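Local coordinates for superoxide dismutase [Mn/Fe] (Porphyromonas gingivalis, PDB 1UES), which destroys superoxide radicals by dismuting them to oxygen and hydrogen peroxide at a manganese or iron ion, working as a homodimer, at residues G69-N73 with N141-V146; A96-F101 with G132-I136. The protein carries 1 engineered substitution. All blocks are in the same frame, centred on the assembly; numbering follows the deposited sequence.

Contact 1 of 2, residues G69-N73 with N141-V146; sequences GQTLN and NAGNPV
N73 and Q70, buried residues on helix 62-79, meet the loop 141-146 where the alpha-hairpin domain of the iron/manganese superoxide dismutase fold packs against the C-terminal alpha/beta domain. The one clear hydrogen bond across this junction runs from N73 ND2 to G143 O, 2.9 Å long with an angle of 156° at the hydrogen. The carbonyl oxygen lies nearly in the amide plane of N73, whereas the donor approaches from above the carbonyl plane. At the other end of the amide, N73 OD1 accepts a hydrogen bond from W125 NE1, so both ends of the amide are gripped.

Q70 takes a different path. Its CB points along the loop rather than at it, and CG then packs against the methyl of A142, 4.0 Å from A142 CB. A bend at the next bond (chi2 -57°) turns the amide toward the loop backbone, with CD over the N141-A142 junction. OE1 comes within 3.5 Å of A142 CA, but its hydrogen bond is with W123 NE1, while NE2 bonds to Y35 OH. Held at both ends, the amide lies about 5 Å from the manganese, consistent with the second-shell glutamine of this family. F119 of the second subunit packs on Q70, N141 and A142.

At the other end, L72 projects across the side chain of N144 at about a right angle, its CD2 3.7 Å from N144 CG. The same methyl reaches V146 CG2 at 3.9 Å, and V57 touches both L72 and V146. The side chains of N73 and N144 run past each other in opposite directions, with their amide planes 29° apart. G69, lacking a side chain, lets the loop close in: A142 O rests 3.6 Å from G69 CA in a CA-H...O contact.

Contact 2 of 2, residues A96-F101 with G132-I136; sequences AIDKQF and GKLSI
L134, at the start of strand 134-140, directs its side chain into the flank of helix 91-101 and carries most of the apolar part of this contact. With CG beside the backbone N (chi1 -56°) and an extended second torsion, the leucine reaches the helix with CD1. That methyl lies 3.9 Å from A96 CB and 3.8 Å from I97 CG1, and it also touches the backbone between these two residues. Nearer the strand backbone, L134 CB meets the ring of F101 at CE2, 4.0 Å away. The far side of the ring's tip belongs to I136: CD1 of the isoleucine approaches F101 CE1 to 3.7 Å, and its CG1 lies close to CZ. Both aliphatic groups come at the ring obliquely. The phenylalanine thus touches L134 and I136, which flank S135, a residue whose side chain points away.

The polar part rests on Q100, whose chain is extended beyond CG and crosses L134 at about a right angle. Its amide spans the turn from G132 to L134, with Q100 CD 3.6 Å from L134 N. The methylene CG of K133 borders the same amide, while G132 O is hydrogen-bonded to the hydroxyl of Y191.

The axes of the short segments 96-101 and 134-136 approach to 9.6 Å at 68°, so the strand runs steeply across the C-terminal part of the helix. The contact thus joins the helix to an edge strand of the chain's three-stranded antiparallel sheet in the C-terminal domain. Y191, the last residue of the chain, touches A96 and L134, whereas helix 104-116 lies beside the other end, F107 meeting I97 and the F101 ring, and F111 and A114 packing on I136.

In the fold
Strand 134-140 ties the two contacts together: contact 2 involves its first residues and the two before them, and segment 141-146 of contact 1 follows directly on its last. Both segments of contact 2 fall between those of contact 1 in the sequence. Their centres are 21 Å apart, and their nearest atoms, about 7 Å apart, do not touch. Contact 1 joins the two domains, its centre about 8 Å from the chain centre, and borders the metal site, with H74 next in sequence after N73 and the H161 side chain about 5 Å from that of Q70. Contact 2, its centre about 18 Å from the chain centre, is packing within the C-terminal domain, away from the metal site and not touched by the second subunit.

Contact 1 of 2, residues G69-N73 with N141-V146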
loop_
_atom_site.group_PDB
_atom_site.type_symbol
_atom_site.label_atom_id
_atom_site.label_comp_id
_atom_site.label_asym_id
_atom_site.label_seq_id
_atom_site.Cartn_x
_atom_site.Cartn_y
_atom_site.Cartn_z
ATOM N N GLY A 69 10.959 -2.866 -10.654
ATOM C CA GLY A 69 9.607 -3.296 -10.945
ATOM C C GLY A 69 8.676 -2.106 -10.945
ATOM O O GLY A 69 7.860 -1.996 -11.850
ATOM N N GLN A 70 8.829 -1.214 -9.962
ATOM C CA GLN A 70 7.966 -0.026 -9.903
ATOM C C GLN A 70 8.219 0.890 -11.094
ATOM O O GLN A 70 7.267 1.443 -11.656
ATOM C CB GLN A 70 8.165 0.729 -8.586
ATOM C CG GLN A 70 7.447 0.076 -7.385
ATOM C CD GLN A 70 5.929 -0.088 -7.597
ATOM O OE1 GLN A 70 5.487 -0.989 -8.311
ATOM N NE2 GLN A 70 5.142 0.778 -6.970
ATOM N N THR A 71 9.480 1.054 -11.499
ATOM C CA THR A 71 9.763 1.904 -12.641
ATOM C C THR A 71 9.111 1.328 -13.885
ATOM O O THR A 71 8.401 2.017 -14.595
ATOM C CB THR A 71 11.276 2.089 -12.866
ATOM O OG1 THR A 71 11.825 2.717 -11.717
ATOM C CG2 THR A 71 11.557 2.984 -14.043
ATOM N N LEU A 72 9.304 0.040 -14.127
ATOM C CA LEU A 72 8.702 -0.551 -15.300
ATOM C C LEU A 72 7.170 -0.510 -15.269
ATOM O O LEU A 72 6.530 -0.188 -16.269
ATOM C CB LEU A 72 9.184 -1.996 -15.446
ATOM C CG LEU A 72 8.497 -2.716 -16.599
ATOM C CD1 LEU A 72 8.850 -2.043 -17.909
ATOM C CD2 LEU A 72 8.896 -4.194 -16.603
ATOM N N ASN A 73 6.589 -0.827 -14.119
ATOM C CA ASN A 73 5.147 -0.832 -13.999
ATOM C C ASN A 73 4.601 0.567 -14.328
ATOM O O ASN A 73 3.632 0.703 -15.067
ATOM C CB ASN A 73 4.699 -1.221 -12.563
ATOM C CG ASN A 73 4.686 -2.733 -12.336
ATOM O OD1 ASN A 73 4.286 -3.472 -13.219
ATOM N ND2 ASN A 73 5.112 -3.178 -11.153
ATOM N N ASN A 141 2.713 -5.501 -4.459
ATOM C CA ASN A 141 3.798 -4.545 -4.402
ATOM C C ASN A 141 4.432 -4.182 -5.739
ATOM O O ASN A 141 3.800 -3.485 -6.509
ATOM C CB ASN A 141 4.821 -5.041 -3.375
ATOM C CG ASN A 141 4.301 -4.871 -1.974
ATOM O OD1 ASN A 141 3.163 -4.454 -1.805
ATOM N ND2 ASN A 141 5.116 -5.164 -0.970
ATOM N N ALA A 142 5.652 -4.629 -6.020
ATOM C CA ALA A 142 6.292 -4.247 -7.276
ATOM C C ALA A 142 6.250 -5.261 -8.419
ATOM O O ALA A 142 6.890 -5.049 -9.452
ATOM C CB ALA A 142 7.747 -3.850 -7.001
ATOM N N GLY A 143 5.496 -6.345 -8.230
ATOM C CA GLY A 143 5.418 -7.377 -9.240
ATOM C C GLY A 143 5.082 -6.958 -10.643
ATOM O O GLY A 143 4.348 -5.996 -10.872
ATOM N N ASN A 144 5.624 -7.707 -11.595
ATOM C CA ASN A 144 5.380 -7.469 -13.003
ATOM C C ASN A 144 5.479 -8.821 -13.723
ATOM O O ASN A 144 6.384 -9.595 -13.445
ATOM C CB ASN A 144 6.419 -6.481 -13.543
ATOM C CG ASN A 144 6.144 -6.088 -14.972
ATOM O OD1 ASN A 144 5.688 -4.961 -15.276
ATOM N ND2 ASN A 144 6.405 -7.003 -15.862
ATOM N N PRO A 145 4.563 -9.104 -14.667
ATOM C CA PRO A 145 4.512 -10.354 -15.445
ATOM C C PRO A 145 5.823 -10.741 -16.095
ATOM O O PRO A 145 6.064 -11.924 -16.353
ATOM C CB PRO A 145 3.447 -10.084 -16.499
ATOM C CG PRO A 145 2.553 -9.091 -15.871
ATOM C CD PRO A 145 3.470 -8.198 -15.049
ATOM N N VAL A 146 6.659 -9.753 -16.380
ATOM C CA VAL A 146 7.944 -10.062 -16.990
ATOM C C VAL A 146 8.797 -10.939 -16.089
ATOM O O VAL A 146 9.695 -11.643 -16.555
ATOM C CB VAL A 146 8.761 -8.786 -17.388
ATOM C CG1 VAL A 146 7.910 -7.866 -18.189
ATOM C CG2 VAL A 146 9.317 -8.094 -16.161
#

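Contact 2 of 2, residues A96-F101 with G132-I136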
loop_
_atom_site.group_PDB
_atom_site.type_symbol
_atom_site.label_atom_id
_atom_site.label_comp_id
_atom_site.label_asym_id
_atom_site.label_seq_id
_atom_site.Cartn_x
_atom_site.Cartn_y
_atom_site.Cartn_z
ATOM N N ALA A 96 -9.113 -11.938 -29.032
ATOM C CA ALA A 96 -8.510 -12.809 -28.028
ATOM C C ALA A 96 -9.264 -12.666 -26.705
ATOM O O ALA A 96 -9.484 -13.640 -26.003
ATOM C CB ALA A 96 -7.027 -12.462 -27.835
ATOM N N ILE A 97 -9.642 -11.436 -26.375
ATOM C CA ILE A 97 -10.388 -11.164 -25.150
ATOM C C ILE A 97 -11.782 -11.806 -25.244
ATOM O O ILE A 97 -12.263 -12.409 -24.282
ATOM C CB ILE A 97 -10.527 -9.626 -24.924
ATOM C CG1 ILE A 97 -9.215 -9.068 -24.363
ATOM C CG2 ILE A 97 -11.687 -9.317 -23.964
ATOM C CD1 ILE A 97 -9.141 -7.565 -24.369
ATOM N N ASP A 98 -12.429 -11.663 -26.402
ATOM C CA ASP A 98 -13.762 -12.235 -26.610
ATOM C C ASP A 98 -13.689 -13.755 -26.512
ATOM O O ASP A 98 -14.463 -14.388 -25.784
ATOM C CB ASP A 98 -14.299 -11.858 -27.994
ATOM C CG ASP A 98 -15.118 -10.575 -27.989
ATOM O OD1 ASP A 98 -15.645 -10.213 -29.071
ATOM O OD2 ASP A 98 -15.251 -9.927 -26.916
ATOM N N LYS A 99 -12.749 -14.350 -27.234
ATOM C CA LYS A 99 -12.619 -15.800 -27.211
ATOM C C LYS A 99 -12.239 -16.334 -25.840
ATOM O O LYS A 99 -12.809 -17.318 -25.370
ATOM C CB LYS A 99 -11.587 -16.283 -28.243
ATOM C CG LYS A 99 -11.619 -17.810 -28.471
ATOM C CD LYS A 99 -10.603 -18.309 -29.498
ATOM C CE LYS A 99 -10.656 -19.837 -29.585
ATOM N NZ LYS A 99 -9.321 -20.485 -29.847
ATOM N N GLN A 100 -11.304 -15.671 -25.170
ATOM C CA GLN A 100 -10.837 -16.172 -23.882
ATOM C C GLN A 100 -11.615 -15.770 -22.634
ATOM O O GLN A 100 -11.532 -16.465 -21.615
ATOM C CB GLN A 100 -9.341 -15.843 -23.732
ATOM C CG GLN A 100 -8.530 -16.261 -24.965
ATOM C CD GLN A 100 -7.032 -16.036 -24.833
ATOM O OE1 GLN A 100 -6.358 -15.707 -25.809
ATOM N NE2 GLN A 100 -6.508 -16.220 -23.643
ATOM N N PHE A 101 -12.376 -14.676 -22.693
ATOM C CA PHE A 101 -13.148 -14.244 -21.530
ATOM C C PHE A 101 -14.645 -14.202 -21.837
ATOM O O PHE A 101 -15.464 -13.980 -20.939
ATOM C CB PHE A 101 -12.701 -12.853 -21.042
ATOM C CG PHE A 101 -11.331 -12.837 -20.411
ATOM C CD1 PHE A 101 -11.162 -13.181 -19.071
ATOM C CD2 PHE A 101 -10.212 -12.485 -21.164
ATOM C CE1 PHE A 101 -9.889 -13.179 -18.486
ATOM C CE2 PHE A 101 -8.933 -12.480 -20.588
ATOM C CZ PHE A 101 -8.775 -12.829 -19.246
ATOM N N GLY A 132 -0.153 -16.041 -27.278
ATOM C CA GLY A 132 -1.288 -15.140 -27.219
ATOM C C GLY A 132 -2.301 -15.469 -26.136
ATOM O O GLY A 132 -3.333 -14.820 -26.059
ATOM N N LYS A 133 -2.029 -16.467 -25.305
ATOM C CA LYS A 133 -2.980 -16.815 -24.255
ATOM C C LYS A 133 -2.931 -15.706 -23.220
ATOM O O LYS A 133 -1.846 -15.304 -22.795
ATOM C CB LYS A 133 -2.629 -18.145 -23.600
ATOM C CG LYS A 133 -3.726 -18.606 -22.628
ATOM C CD LYS A 133 -3.177 -19.473 -21.521
ATOM C CE LYS A 133 -4.159 -20.595 -21.163
ATOM N NZ LYS A 133 -5.170 -20.764 -22.241
ATOM N N LEU A 134 -4.109 -15.226 -22.826
ATOM C CA LEU A 134 -4.223 -14.133 -21.880
ATOM C C LEU A 134 -4.467 -14.623 -20.474
ATOM O O LEU A 134 -5.110 -15.659 -20.261
ATOM C CB LEU A 134 -5.381 -13.210 -22.275
ATOM C CG LEU A 134 -5.383 -12.609 -23.683
ATOM C CD1 LEU A 134 -6.756 -11.960 -23.973
ATOM C CD2 LEU A 134 -4.255 -11.556 -23.785
ATOM N N SER A 135 -3.970 -13.858 -19.514
ATOM C CA SER A 135 -4.175 -14.177 -18.113
ATOM C C SER A 135 -4.280 -12.896 -17.330
ATOM O O SER A 135 -3.735 -11.868 -17.728
ATOM C CB SER A 135 -3.011 -14.994 -17.550
ATOM O OG SER A 135 -1.770 -14.295 -17.641
ATOM N N ILE A 136 -4.999 -12.957 -16.221
ATOM C CA ILE A 136 -5.098 -11.802 -15.343
ATOM C C ILE A 136 -4.170 -12.179 -14.198
ATOM O O ILE A 136 -4.329 -13.232 -13.575
ATOM C CB ILE A 136 -6.526 -11.593 -14.843
ATOM C CG1 ILE A 136 -7.429 -11.272 -16.041
ATOM C CG2 ILE A 136 -6.539 -10.515 -13.754
ATOM C CD1 ILE A 136 -8.827 -10.897 -15.708
#